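Local coordinates for RPA0582 (PDB 3HHL), which is of unknown function but belongs to the DUF1330 family within the dimeric alpha-beta-barrel proteins, at residues T3-P8 with V121-L126; G23-L28 with P96-F101; V31-R36 with H86-F91. One frame throughout, in Å; residues are numbered along the deposited sequence.

Contact 1 (T3-P8 with V121-L126); sequences TGHIDP and VEDSRL
A single carboxylate oxygen, OD1 of Asp123, grips both the N-terminal loop and an arginine two residues further on. It accepts from the backbone of His5, N to OD1 2.9 Å and nearly straight (164°). It also takes Arg125, NH1 to OD1 2.9 Å, as a salt bridge. Both donors come from above the carboxylate plane, while OD1 lies in the plane of the guanidinium. NH1 donates to Ser124 O as well, so NH1 makes two bonds. Asp123 CG is anti to its backbone N (chi1 -170°), which carries the carboxylate to the loop. The His5 imidazole lies beside this carboxylate, the planes 33° apart. Asp123 OD1 is at the ring edge, in plane, 3.7 Å from His5 ND1. The second link is Ser124 OG, donating to His5 O at 2.7 Å in the carbonyl plane. Gly4 CA lies 3.4 Å from Glu122 O. A beta carbon on Gly4 would clash with that oxygen and with Asp123 CB. A water joins Gly4 N to Glu122 O. The corner is a classic beta bulge, with Glu122 and Asp123 facing Arg32 of strand 25-33. Arg117 of helix 117-120 binds Ser124 OG. Arg125 NE meets an acidic side chain of the neighbouring subunit, and Leu126 pairs with a strand there.

Contact 2 (G23-L28 with P96-F101); sequences GPIHML and PSVAAF
Ile25 makes the largest share of this contact, touching the start of helix 98-106 with two branches. Its CD1 lies 4.0 Å from Phe101 CB and also meets the carbonyl O of Ser97. Its CG2 meets Val98 CG2 at 3.9 Å. The side chain crosses both Val98 and Phe101 at about a right angle. CG1 of Ile25 sits between the backbone N and the carbonyl carbon (chi1 54°), so the two branches part toward different helix residues. Met27 (selenomethionine) is two residues further along the strand, and its chain is bent at chi2 and chi3. The bends bring CE to the far end of the Phe101 ring, 4.1 Å from CZ. SE lies 5.2 Å from the ring centroid in an oblique Met-aromatic contact. Phe101 CG is anti to its backbone N (chi1 -175°), which sends the ring toward the strand.

The next shell sets these groups in place. Ser97 is the N-cap of the helix: its OG accepts from Ala100 N at 2.8 Å. Phe16 of helix 10-18 touches Ile25, Met27 and Val98, and meets the Phe101 ring. Tyr95 of strand 89-95 meets that ring edge-to-face. At the outer end a water accepts from Gly23 N at 2.8 Å and donates to Pro96 O at 2.7 Å. Gly23 has a positive phi (138°), where a beta carbon would press on the preceding carbonyl O.

A helix start is thus packed beside helix 10-18 on one face of the four-stranded antiparallel sheet, consistent with a dimeric alpha-beta-barrel fold. The segments share no direct hydrogen bond. Between them a bridging water supplies the polar link, while Arg21 binds the carbonyls of Gly23 and Pro24. The contact therefore probably depends on apolar fit more than on charge.

Contact 3 (V31-R36 with H86-F91); sequences VRLRPR and HWDHVF
The firm part of this contact is mainly backbone. It pairs the inner strands 25-33 and 89-95 of the antiparallel sheet, with Tyr51 of helix 47-64 against Val31, Leu33 and His89. Val31 and His89 form an antiparallel hydrogen-bonded pair, Val31 N to His89 O 2.9 Å. Val31 O is gripped twice in return, by His89 N at 3.1 Å and by Asp88 N at 2.7 Å. That double grip is a classic beta bulge, with Asp88 and His89 both facing Val31. Next to the bulge, Asp88 reaches Leu33: OD2 of Asp88 accepts from Leu33 N at 2.6 Å through its anti lone pair, nearly straight (166°). Trp87 closes the packing edge-on, with CE3 3.5 Å from Arg32 N.

The looser side is built from side chains that remain partly exposed. Arg32 runs extended from CG to NE. NE2 of His86 lies above the centre of one guanidinium face, 3.2 Å from CZ of Arg32, with the two planes 42° apart. CD of Arg32 sits over the imidazole as a CH-pi contact, offset toward the rim. No hydrogen bond forms between the two groups. The bonds of Arg32 go outside, NH1 to Asp84 O and NE to Glu122 in a salt bridge. Arg32 was modelled in two conformers, so this geometry is that of one, and the side chain is probably mobile. An alanine in place of His86 would remove the ring from the guanidinium face, and would probably leave the arginine head less well positioned.

Directed bonds hold the strand pair, whereas the outer side sets a cation against a titratable ring, which would probably disfavour protonation of His86.

In the fold
The chain starts with the loop 3-8, which meets strand 121-128 in contact 1 and so closes a loop over most of the chain. After helix 10-18 comes strand 25-33. Its beginning meets the start of helix 98-106 in contact 2, and its end pairs with strand 89-95 in contact 3. Contact 3 is nested inside contact 2, and contact 2 inside contact 1; none cross. Contacts 1 and 3 adjoin, their centres about 10 Å apart. The centre of contact 2 is about 20 Å from that of contact 1 and about 23 Å from that of contact 3. Together they tie the N-terminal loop to strand 121-128, helix 98-106 to strand 25-33, and strands 25-33 and 89-95 to each other.

Contact 1 (T3-P8 with V121-L126)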
ATOM      1  N   THR C   3      -6.727  -6.554  17.464  1.00 73.03           N
ATOM      2  CA  THR C   3      -6.807  -5.102  17.837  1.00 69.80           C
ATOM      3  C   THR C   3      -6.075  -4.306  16.739  1.00 66.45           C
ATOM      4  O   THR C   3      -4.847  -4.106  16.763  1.00 66.52           O
ATOM      5  CB  THR C   3      -6.182  -4.739  19.228  1.00 69.89           C
ATOM      6  OG1 THR C   3      -6.640  -5.650  20.229  1.00 70.21           O
ATOM      7  CG2 THR C   3      -6.551  -3.300  19.648  1.00 69.31           C
ATOM      8  N   GLY C   4      -6.838  -3.902  15.744  1.00 61.78           N
ATOM      9  CA  GLY C   4      -6.276  -3.178  14.655  1.00 58.18           C
ATOM     10  C   GLY C   4      -6.485  -1.704  14.817  1.00 54.72           C
ATOM     11  O   GLY C   4      -7.087  -1.227  15.764  1.00 53.78           O
ATOM     12  N   HIS C   5      -5.982  -0.993  13.837  1.00 51.24           N
ATOM     13  CA  HIS C   5      -6.121   0.415  13.774  1.00 48.26           C
ATOM     14  C   HIS C   5      -7.292   0.688  12.895  1.00 46.07           C
ATOM     15  O   HIS C   5      -7.315   0.303  11.747  1.00 45.29           O
ATOM     16  CB  HIS C   5      -4.842   0.998  13.191  1.00 48.19           C
ATOM     17  CG  HIS C   5      -3.630   0.714  14.019  1.00 45.77           C
ATOM     18  ND1 HIS C   5      -2.948  -0.482  13.944  1.00 42.84           N
ATOM     19  CD2 HIS C   5      -2.983   1.468  14.946  1.00 42.94           C
ATOM     20  CE1 HIS C   5      -1.928  -0.453  14.785  1.00 43.23           C
ATOM     21  NE2 HIS C   5      -1.930   0.715  15.410  1.00 42.23           N
ATOM     22  N   ILE C   6      -8.262   1.374  13.450  1.00 44.57           N
ATOM     23  CA  ILE C   6      -9.506   1.669  12.761  1.00 43.59           C
ATOM     24  C   ILE C   6      -9.631   3.163  12.484  1.00 42.93           C
ATOM     25  O   ILE C   6     -10.028   3.567  11.413  1.00 42.76           O
ATOM     26  CB  ILE C   6     -10.666   1.208  13.626  1.00 43.29           C
ATOM     27  CG1 ILE C   6     -10.594  -0.314  13.796  1.00 43.40           C
ATOM     28  CG2 ILE C   6     -12.019   1.705  13.080  1.00 41.89           C
ATOM     29  CD1 ILE C   6     -11.423  -0.834  15.041  1.00 44.57           C
ATOM     30  N   ASP C   7      -9.304   3.982  13.465  1.00 42.56           N
ATOM     31  CA  ASP C   7      -9.475   5.423  13.346  1.00 42.64           C
ATOM     32  C   ASP C   7      -8.173   6.154  13.576  1.00 41.32           C
ATOM     33  O   ASP C   7      -7.258   5.637  14.176  1.00 40.51           O
ATOM     34  CB  ASP C   7     -10.498   5.930  14.373  1.00 43.69           C
ATOM     35  CG  ASP C   7     -11.947   5.516  14.046  1.00 45.62           C
ATOM     36  OD1 ASP C   7     -12.454   5.701  12.891  1.00 47.78           O
ATOM     37  OD2 ASP C   7     -12.573   5.025  15.001  1.00 49.14           O
ATOM     38  N   PRO C   8      -8.078   7.376  13.064  1.00 40.57           N
ATOM     39  CA  PRO C   8      -6.915   8.211  13.340  1.00 39.63           C
ATOM     40  C   PRO C   8      -7.014   8.774  14.739  1.00 38.25           C
ATOM     41  O   PRO C   8      -8.114   8.943  15.216  1.00 38.22           O
ATOM     42  CB  PRO C   8      -7.047   9.319  12.323  1.00 39.45           C
ATOM     43  CG  PRO C   8      -8.503   9.400  12.098  1.00 40.44           C
ATOM     44  CD  PRO C   8      -8.989   8.008  12.110  1.00 40.33           C
ATOM     45  N   VAL C 121     -14.448  -2.372  10.091  1.00 36.13           N
ATOM     46  CA  VAL C 121     -13.020  -2.549   9.887  1.00 35.74           C
ATOM     47  C   VAL C 121     -12.376  -3.252  11.079  1.00 36.62           C
ATOM     48  O   VAL C 121     -12.525  -2.832  12.219  1.00 37.29           O
ATOM     49  CB  VAL C 121     -12.331  -1.215   9.570  1.00 35.55           C
ATOM     50  CG1 VAL C 121     -10.810  -1.385   9.526  1.00 32.36           C
ATOM     51  CG2 VAL C 121     -12.876  -0.649   8.259  1.00 33.39           C
ATOM     52  N   GLU C 122     -11.668  -4.331  10.799  1.00 36.67           N
ATOM     53  CA  GLU C 122     -10.917  -5.035  11.812  1.00 37.34           C
ATOM     54  C   GLU C 122      -9.539  -4.426  12.028  1.00 36.98           C
ATOM     55  O   GLU C 122      -9.043  -4.377  13.165  1.00 38.02           O
ATOM     56  CB  GLU C 122     -10.761  -6.495  11.402  1.00 38.21           C
ATOM     57  CG  GLU C 122     -10.376  -7.441  12.532  1.00 40.48           C
ATOM     58  CD  GLU C 122     -10.268  -8.875  12.035  1.00 45.12           C
ATOM     59  OE1 GLU C 122     -11.263  -9.636  12.251  1.00 45.81           O
ATOM     60  OE2 GLU C 122      -9.214  -9.197  11.401  1.00 46.95           O
ATOM     61  N   ASP C 123      -8.919  -3.986  10.941  1.00 36.43           N
ATOM     62  CA  ASP C 123      -7.588  -3.351  10.953  1.00 35.86           C
ATOM     63  C   ASP C 123      -7.432  -2.685   9.615  1.00 35.03           C
ATOM     64  O   ASP C 123      -8.016  -3.135   8.644  1.00 34.82           O
ATOM     65  CB  ASP C 123      -6.523  -4.426  11.094  1.00 35.87           C
ATOM     66  CG  ASP C 123      -5.111  -3.889  11.364  1.00 37.22           C
ATOM     67  OD1 ASP C 123      -4.898  -2.726  11.815  1.00 34.13           O
ATOM     68  OD2 ASP C 123      -4.183  -4.716  11.139  1.00 39.76           O
ATOM     69  N   SER C 124      -6.669  -1.604   9.566  1.00 34.87           N
ATOM     70  CA  SER C 124      -6.482  -0.849   8.319  1.00 34.67           C
ATOM     71  C   SER C 124      -5.257   0.008   8.374  1.00 34.20           C
ATOM     72  O   SER C 124      -4.728   0.260   9.440  1.00 34.28           O
ATOM     73  CB  SER C 124      -7.656   0.084   8.053  1.00 34.48           C
ATOM     74  OG  SER C 124      -7.829   0.982   9.144  1.00 35.55           O
ATOM     75  N   ARG C 125      -4.835   0.461   7.206  1.00 34.26           N
ATOM     76  CA  ARG C 125      -3.869   1.538   7.080  1.00 34.24           C
ATOM     77  C   ARG C 125      -4.434   2.583   6.168  1.00 34.08           C
ATOM     78  O   ARG C 125      -5.162   2.259   5.235  1.00 33.70           O
ATOM     79  CB  ARG C 125      -2.591   1.022   6.471  1.00 34.65           C
ATOM     80  CG  ARG C 125      -1.958  -0.082   7.244  1.00 36.05           C
ATOM     81  CD  ARG C 125      -1.485   0.431   8.580  1.00 38.24           C
ATOM     82  NE  ARG C 125      -0.818  -0.626   9.307  1.00 38.99           N
ATOM     83  CZ  ARG C 125      -1.425  -1.492  10.115  1.00 41.82           C
ATOM     84  NH1 ARG C 125      -2.745  -1.446  10.337  1.00 42.11           N
ATOM     85  NH2 ARG C 125      -0.692  -2.412  10.728  1.00 41.13           N
ATOM     86  N   LEU C 126      -4.134   3.845   6.468  1.00 34.36           N
ATOM     87  CA  LEU C 126      -4.465   4.948   5.583  1.00 34.22           C
ATOM     88  C   LEU C 126      -3.202   5.763   5.543  1.00 33.72           C
ATOM     89  O   LEU C 126      -2.856   6.403   6.513  1.00 33.86           O
ATOM     90  CB  LEU C 126      -5.649   5.752   6.132  1.00 35.05           C
ATOM     91  CG  LEU C 126      -6.222   6.920   5.314  1.00 35.50           C
ATOM     92  CD1 LEU C 126      -6.638   6.441   3.968  1.00 36.72           C
ATOM     93  CD2 LEU C 126      -7.392   7.567   6.047  1.00 34.22           C
TER
HETATM   94  O   HOH W   1      -9.920  -4.543  16.222  1.00 51.51           O

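Contact 2 (G23-L28 with P96-F101)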
ATOM      1  N   GLY C  23      -1.552  20.952  -3.332  1.00 28.24           N
ATOM      2  CA  GLY C  23      -1.399  19.899  -4.316  1.00 28.83           C
ATOM      3  C   GLY C  23      -2.241  18.715  -3.907  1.00 28.72           C
ATOM      4  O   GLY C  23      -2.623  18.605  -2.788  1.00 28.83           O
ATOM      5  N   PRO C  24      -2.560  17.842  -4.843  1.00 29.69           N
ATOM      6  CA  PRO C  24      -3.326  16.666  -4.535  1.00 29.24           C
ATOM      7  C   PRO C  24      -2.644  15.838  -3.478  1.00 29.92           C
ATOM      8  O   PRO C  24      -1.423  15.901  -3.331  1.00 29.93           O
ATOM      9  CB  PRO C  24      -3.303  15.880  -5.847  1.00 28.80           C
ATOM     10  CG  PRO C  24      -3.042  16.849  -6.863  1.00 28.80           C
ATOM     11  CD  PRO C  24      -2.196  17.896  -6.274  1.00 29.52           C
ATOM     12  N   ILE C  25      -3.460  15.098  -2.751  1.00 30.50           N
ATOM     13  CA  ILE C  25      -3.032  14.130  -1.799  1.00 31.69           C
ATOM     14  C   ILE C  25      -3.615  12.832  -2.283  1.00 32.48           C
ATOM     15  O   ILE C  25      -4.730  12.809  -2.780  1.00 33.78           O
ATOM     16  CB  ILE C  25      -3.516  14.412  -0.355  1.00 31.11           C
ATOM     17  CG1 ILE C  25      -5.032  14.586  -0.267  1.00 31.60           C
ATOM     18  CG2 ILE C  25      -2.878  15.668   0.153  1.00 32.20           C
ATOM     19  CD1 ILE C  25      -5.574  14.675   1.166  1.00 27.02           C
ATOM     20  N   HIS C  26      -2.827  11.774  -2.196  1.00 32.93           N
ATOM     21  CA  HIS C  26      -3.263  10.429  -2.505  1.00 33.06           C
ATOM     22  C   HIS C  26      -3.313   9.639  -1.239  1.00 32.99           C
ATOM     23  O   HIS C  26      -2.348   9.581  -0.492  1.00 33.97           O
ATOM     24  CB  HIS C  26      -2.296   9.755  -3.472  1.00 32.77           C
ATOM     25  CG  HIS C  26      -2.568  10.082  -4.900  1.00 32.68           C
ATOM     26  ND1 HIS C  26      -1.878   9.500  -5.941  1.00 28.66           N
ATOM     27  CD2 HIS C  26      -3.417  10.986  -5.457  1.00 33.22           C
ATOM     28  CE1 HIS C  26      -2.300  10.028  -7.074  1.00 31.67           C
ATOM     29  NE2 HIS C  26      -3.239  10.927  -6.814  1.00 30.41           N
HETATM   30  N   MSE C  27      -4.443   9.016  -1.008  1.00 33.47           N
HETATM   31  CA  MSE C  27      -4.694   8.309   0.212  1.00 33.33           C
HETATM   32  C   MSE C  27      -4.765   6.802  -0.111  1.00 33.51           C
HETATM   33  O   MSE C  27      -5.756   6.298  -0.663  1.00 32.79           O
HETATM   34  CB  MSE C  27      -5.990   8.798   0.806  1.00 33.37           C
HETATM   35  CG  MSE C  27      -6.044  10.281   1.078  1.00 34.55           C
HETATM   36 SE   MSE C  27      -4.736  10.889   2.330  1.00 41.07          SE
HETATM   37  CE  MSE C  27      -5.438  10.119   3.937  1.00 37.77           C
ATOM     38  N   LEU C  28      -3.689   6.096   0.237  1.00 33.18           N
ATOM     39  CA  LEU C  28      -3.613   4.647   0.056  1.00 32.80           C
ATOM     40  C   LEU C  28      -4.299   3.975   1.214  1.00 32.83           C
ATOM     41  O   LEU C  28      -3.881   4.147   2.359  1.00 32.89           O
ATOM     42  CB  LEU C  28      -2.173   4.188  -0.038  1.00 31.89           C
ATOM     43  CG  LEU C  28      -1.907   2.688  -0.091  1.00 32.12           C
ATOM     44  CD1 LEU C  28      -2.686   1.983  -1.214  1.00 29.87           C
ATOM     45  CD2 LEU C  28      -0.390   2.433  -0.228  1.00 30.72           C
ATOM     46  N   PRO C  96      -8.232  16.879  -3.940  1.00 30.60           N
ATOM     47  CA  PRO C  96      -7.461  17.915  -4.599  1.00 29.91           C
ATOM     48  C   PRO C  96      -6.667  18.746  -3.611  1.00 30.12           C
ATOM     49  O   PRO C  96      -5.775  19.530  -3.997  1.00 29.52           O
ATOM     50  CB  PRO C  96      -8.542  18.736  -5.307  1.00 29.30           C
ATOM     51  CG  PRO C  96      -9.781  18.443  -4.588  1.00 28.72           C
ATOM     52  CD  PRO C  96      -9.685  17.109  -4.053  1.00 29.98           C
ATOM     53  N   SER C  97      -6.981  18.578  -2.336  1.00 29.87           N
ATOM     54  CA  SER C  97      -6.328  19.364  -1.314  1.00 30.00           C
ATOM     55  C   SER C  97      -6.571  18.674   0.011  1.00 30.21           C
ATOM     56  O   SER C  97      -7.455  17.823   0.118  1.00 29.81           O
ATOM     57  CB  SER C  97      -6.941  20.769  -1.233  1.00 30.46           C
ATOM     58  OG  SER C  97      -8.286  20.696  -0.725  1.00 30.48           O
ATOM     59  N   VAL C  98      -5.780  19.072   1.006  1.00 30.09           N
ATOM     60  CA  VAL C  98      -5.969  18.649   2.342  1.00 30.12           C
ATOM     61  C   VAL C  98      -7.311  19.176   2.840  1.00 30.73           C
ATOM     62  O   VAL C  98      -8.056  18.466   3.488  1.00 32.09           O
ATOM     63  CB  VAL C  98      -4.842  19.143   3.242  1.00 30.50           C
ATOM     64  CG1 VAL C  98      -5.170  18.909   4.704  1.00 28.22           C
ATOM     65  CG2 VAL C  98      -3.547  18.446   2.875  1.00 29.68           C
ATOM     66  N   ALA C  99      -7.636  20.407   2.493  1.00 30.95           N
ATOM     67  CA  ALA C  99      -8.859  21.036   2.946  1.00 30.36           C
ATOM     68  C   ALA C  99     -10.070  20.247   2.440  1.00 30.26           C
ATOM     69  O   ALA C  99     -11.076  20.151   3.151  1.00 30.21           O
ATOM     70  CB  ALA C  99      -8.911  22.526   2.526  1.00 28.80           C
ATOM     71  N   ALA C 100      -9.985  19.670   1.245  1.00 29.94           N
ATOM     72  CA  ALA C 100     -11.142  18.959   0.718  1.00 30.19           C
ATOM     73  C   ALA C 100     -11.405  17.767   1.620  1.00 30.79           C
ATOM     74  O   ALA C 100     -12.549  17.460   1.936  1.00 31.67           O
ATOM     75  CB  ALA C 100     -10.925  18.515  -0.718  1.00 29.11           C
ATOM     76  N   PHE C 101     -10.335  17.114   2.038  1.00 31.17           N
ATOM     77  CA  PHE C 101     -10.444  15.931   2.830  1.00 32.21           C
ATOM     78  C   PHE C 101     -10.961  16.253   4.223  1.00 32.27           C
ATOM     79  O   PHE C 101     -11.728  15.478   4.781  1.00 32.53           O
ATOM     80  CB  PHE C 101      -9.076  15.255   2.946  1.00 33.08           C
ATOM     81  CG  PHE C 101      -9.107  13.938   3.660  1.00 32.94           C
ATOM     82  CD1 PHE C 101      -9.284  12.762   2.969  1.00 35.61           C
ATOM     83  CD2 PHE C 101      -8.988  13.877   5.027  1.00 34.06           C
ATOM     84  CE1 PHE C 101      -9.330  11.536   3.648  1.00 34.42           C
ATOM     85  CE2 PHE C 101      -9.037  12.662   5.692  1.00 33.48           C
ATOM     86  CZ  PHE C 101      -9.197  11.512   5.009  1.00 33.45           C
TER
HETATM   87  O   HOH W   2      -4.226  21.479  -2.868  1.00 32.47           O

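Contact 3 (V31-R36 with H86-F91)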
ATOM      1  N   VAL C  31      -7.499  -2.118   3.734  1.00 35.63           N
ATOM      2  CA  VAL C  31      -8.575  -2.382   4.690  1.00 36.16           C
ATOM      3  C   VAL C  31      -8.841  -3.866   4.914  1.00 36.67           C
ATOM      4  O   VAL C  31      -9.052  -4.624   3.944  1.00 37.29           O
ATOM      5  CB  VAL C  31      -9.913  -1.750   4.257  1.00 36.47           C
ATOM      6  CG1 VAL C  31     -10.927  -1.939   5.377  1.00 35.48           C
ATOM      7  CG2 VAL C  31      -9.731  -0.279   3.883  1.00 35.74           C
ATOM      8  N   ARG C  32      -8.850  -4.277   6.177  0.50 36.42           N
ATOM      9  CA  ARG C  32      -9.178  -5.641   6.513  0.50 36.90           C
ATOM     10  C   ARG C  32     -10.495  -5.657   7.266  0.50 36.88           C
ATOM     11  O   ARG C  32     -10.608  -5.047   8.322  0.50 37.18           O
ATOM     12  CB  ARG C  32      -8.081  -6.263   7.360  0.50 37.25           C
ATOM     13  CG  ARG C  32      -8.284  -7.755   7.606  0.50 37.91           C
ATOM     14  CD  ARG C  32      -7.071  -8.361   8.297  0.50 39.67           C
ATOM     15  NE  ARG C  32      -7.349  -9.660   8.902  0.50 40.52           N
ATOM     16  CZ  ARG C  32      -6.414 -10.556   9.192  0.50 40.30           C
ATOM     17  NH1 ARG C  32      -5.141 -10.304   8.905  0.50 40.57           N
ATOM     18  NH2 ARG C  32      -6.756 -11.701   9.750  0.50 39.18           N
ATOM     19  N   LEU C  33     -11.484  -6.355   6.719  1.00 36.59           N
ATOM     20  CA  LEU C  33     -12.824  -6.338   7.263  1.00 36.81           C
ATOM     21  C   LEU C  33     -13.084  -7.426   8.309  1.00 37.29           C
ATOM     22  O   LEU C  33     -12.553  -8.528   8.229  1.00 36.78           O
ATOM     23  CB  LEU C  33     -13.830  -6.483   6.126  1.00 36.99           C
ATOM     24  CG  LEU C  33     -13.888  -5.352   5.080  1.00 36.16           C
ATOM     25  CD1 LEU C  33     -14.817  -5.754   3.954  1.00 32.31           C
ATOM     26  CD2 LEU C  33     -14.315  -4.055   5.722  1.00 33.95           C
ATOM     27  N   ARG C  34     -13.937  -7.109   9.280  1.00 38.03           N
ATOM     28  CA  ARG C  34     -14.437  -8.114  10.214  1.00 38.65           C
ATOM     29  C   ARG C  34     -15.356  -9.082   9.504  1.00 38.80           C
ATOM     30  O   ARG C  34     -16.132  -8.679   8.635  1.00 39.26           O
ATOM     31  CB  ARG C  34     -15.267  -7.480  11.305  1.00 38.83           C
ATOM     32  CG  ARG C  34     -14.519  -6.704  12.311  1.00 39.72           C
ATOM     33  CD  ARG C  34     -15.478  -6.127  13.342  1.00 42.29           C
ATOM     34  NE  ARG C  34     -14.794  -5.066  14.056  1.00 44.91           N
ATOM     35  CZ  ARG C  34     -13.928  -5.262  15.046  1.00 44.96           C
ATOM     36  NH1 ARG C  34     -13.673  -6.502  15.477  1.00 44.57           N
ATOM     37  NH2 ARG C  34     -13.319  -4.212  15.604  1.00 43.72           N
ATOM     38  N   PRO C  35     -15.292 -10.354   9.870  1.00 39.30           N
ATOM     39  CA  PRO C  35     -16.319 -11.294   9.393  1.00 39.94           C
ATOM     40  C   PRO C  35     -17.691 -10.796   9.804  1.00 40.27           C
ATOM     41  O   PRO C  35     -18.580 -10.647   8.952  1.00 40.32           O
ATOM     42  CB  PRO C  35     -15.993 -12.599  10.126  1.00 39.41           C
ATOM     43  CG  PRO C  35     -14.567 -12.486  10.500  1.00 39.82           C
ATOM     44  CD  PRO C  35     -14.205 -11.018  10.592  1.00 39.45           C
ATOM     45  N   ARG C  36     -17.839 -10.515  11.103  1.00 40.29           N
ATOM     46  CA  ARG C  36     -19.093  -9.968  11.635  1.00 40.40           C
ATOM     47  C   ARG C  36     -18.883  -8.491  12.039  1.00 40.00           C
ATOM     48  O   ARG C  36     -17.948  -8.170  12.770  1.00 39.48           O
ATOM     49  CB  ARG C  36     -19.649 -10.846  12.794  1.00 39.87           C
ATOM     50  N   HIS C  86      -3.309  -9.638   5.453  1.00 46.33           N
ATOM     51  CA  HIS C  86      -4.072  -9.662   4.225  1.00 45.44           C
ATOM     52  C   HIS C  86      -5.071  -8.525   4.269  1.00 43.76           C
ATOM     53  O   HIS C  86      -5.412  -8.039   5.326  1.00 44.00           O
ATOM     54  CB  HIS C  86      -4.730 -11.029   3.975  1.00 45.38           C
ATOM     55  CG  HIS C  86      -5.892 -11.310   4.859  1.00 48.42           C
ATOM     56  ND1 HIS C  86      -7.196 -11.038   4.484  1.00 53.07           N
ATOM     57  CD2 HIS C  86      -5.956 -11.840   6.102  1.00 51.50           C
ATOM     58  CE1 HIS C  86      -8.010 -11.385   5.467  1.00 55.27           C
ATOM     59  NE2 HIS C  86      -7.283 -11.876   6.460  1.00 54.30           N
ATOM     60  N   TRP C  87      -5.494  -8.070   3.102  1.00 41.94           N
ATOM     61  CA  TRP C  87      -6.354  -6.919   3.000  1.00 40.13           C
ATOM     62  C   TRP C  87      -7.489  -7.273   2.064  1.00 39.54           C
ATOM     63  O   TRP C  87      -7.277  -7.968   1.081  1.00 39.34           O
ATOM     64  CB  TRP C  87      -5.568  -5.745   2.470  1.00 39.61           C
ATOM     65  CG  TRP C  87      -4.384  -5.427   3.295  1.00 37.36           C
ATOM     66  CD1 TRP C  87      -3.081  -5.553   2.944  1.00 36.68           C
ATOM     67  CD2 TRP C  87      -4.388  -4.907   4.605  1.00 34.37           C
ATOM     68  NE1 TRP C  87      -2.264  -5.145   3.960  1.00 33.70           N
ATOM     69  CE2 TRP C  87      -3.047  -4.734   4.992  1.00 33.33           C
ATOM     70  CE3 TRP C  87      -5.394  -4.556   5.489  1.00 33.90           C
ATOM     71  CZ2 TRP C  87      -2.687  -4.273   6.234  1.00 33.41           C
ATOM     72  CZ3 TRP C  87      -5.042  -4.090   6.723  1.00 33.41           C
ATOM     73  CH2 TRP C  87      -3.698  -3.962   7.099  1.00 32.95           C
ATOM     74  N   ASP C  88      -8.692  -6.826   2.409  1.00 38.70           N
ATOM     75  CA  ASP C  88      -9.896  -7.106   1.645  1.00 37.70           C
ATOM     76  C   ASP C  88     -10.123  -6.014   0.611  1.00 36.99           C
ATOM     77  O   ASP C  88     -10.624  -6.287  -0.457  1.00 36.63           O
ATOM     78  CB  ASP C  88     -11.103  -7.182   2.589  1.00 37.89           C
ATOM     79  CG  ASP C  88     -11.010  -8.332   3.568  1.00 39.27           C
ATOM     80  OD1 ASP C  88     -10.818  -9.467   3.112  1.00 41.44           O
ATOM     81  OD2 ASP C  88     -11.145  -8.115   4.794  1.00 41.44           O
ATOM     82  N   HIS C  89      -9.767  -4.771   0.942  1.00 35.89           N
ATOM     83  CA  HIS C  89      -9.886  -3.678   0.006  1.00 35.51           C
ATOM     84  C   HIS C  89      -8.561  -2.944  -0.066  1.00 34.50           C
ATOM     85  O   HIS C  89      -7.962  -2.653   0.965  1.00 34.23           O
ATOM     86  CB  HIS C  89     -10.949  -2.713   0.458  1.00 35.76           C
ATOM     87  CG  HIS C  89     -12.322  -3.265   0.367  1.00 39.85           C
ATOM     88  ND1 HIS C  89     -12.726  -4.083  -0.668  1.00 45.43           N
ATOM     89  CD2 HIS C  89     -13.399  -3.122   1.175  1.00 43.23           C
ATOM     90  CE1 HIS C  89     -13.991  -4.425  -0.494  1.00 43.76           C
ATOM     91  NE2 HIS C  89     -14.419  -3.863   0.622  1.00 44.35           N
ATOM     92  N   VAL C  90      -8.106  -2.651  -1.280  1.00 32.82           N
ATOM     93  CA  VAL C  90      -6.880  -1.912  -1.462  1.00 32.03           C
ATOM     94  C   VAL C  90      -7.105  -0.913  -2.588  1.00 31.36           C
ATOM     95  O   VAL C  90      -7.369  -1.300  -3.695  1.00 31.60           O
ATOM     96  CB  VAL C  90      -5.689  -2.847  -1.774  1.00 31.58           C
ATOM     97  CG1 VAL C  90      -4.410  -2.056  -1.884  1.00 30.87           C
ATOM     98  CG2 VAL C  90      -5.537  -3.859  -0.718  1.00 29.47           C
ATOM     99  N   PHE C  91      -7.007   0.373  -2.279  1.00 31.27           N
ATOM    100  CA  PHE C  91      -7.245   1.454  -3.254  1.00 31.01           C
ATOM    101  C   PHE C  91      -6.540   2.742  -2.842  1.00 31.00           C
ATOM    102  O   PHE C  91      -6.128   2.917  -1.655  1.00 30.24           O
ATOM    103  CB  PHE C  91      -8.752   1.763  -3.438  1.00 30.25           C
ATOM    104  CG  PHE C  91      -9.434   2.168  -2.186  1.00 29.42           C
ATOM    105  CD1 PHE C  91      -9.849   1.224  -1.286  1.00 30.33           C
ATOM    106  CD2 PHE C  91      -9.629   3.509  -1.885  1.00 31.85           C
ATOM    107  CE1 PHE C  91     -10.508   1.618  -0.084  1.00 33.13           C
ATOM    108  CE2 PHE C  91     -10.247   3.928  -0.690  1.00 31.06           C
ATOM    109  CZ  PHE C  91     -10.696   2.978   0.208  1.00 33.22           C
TER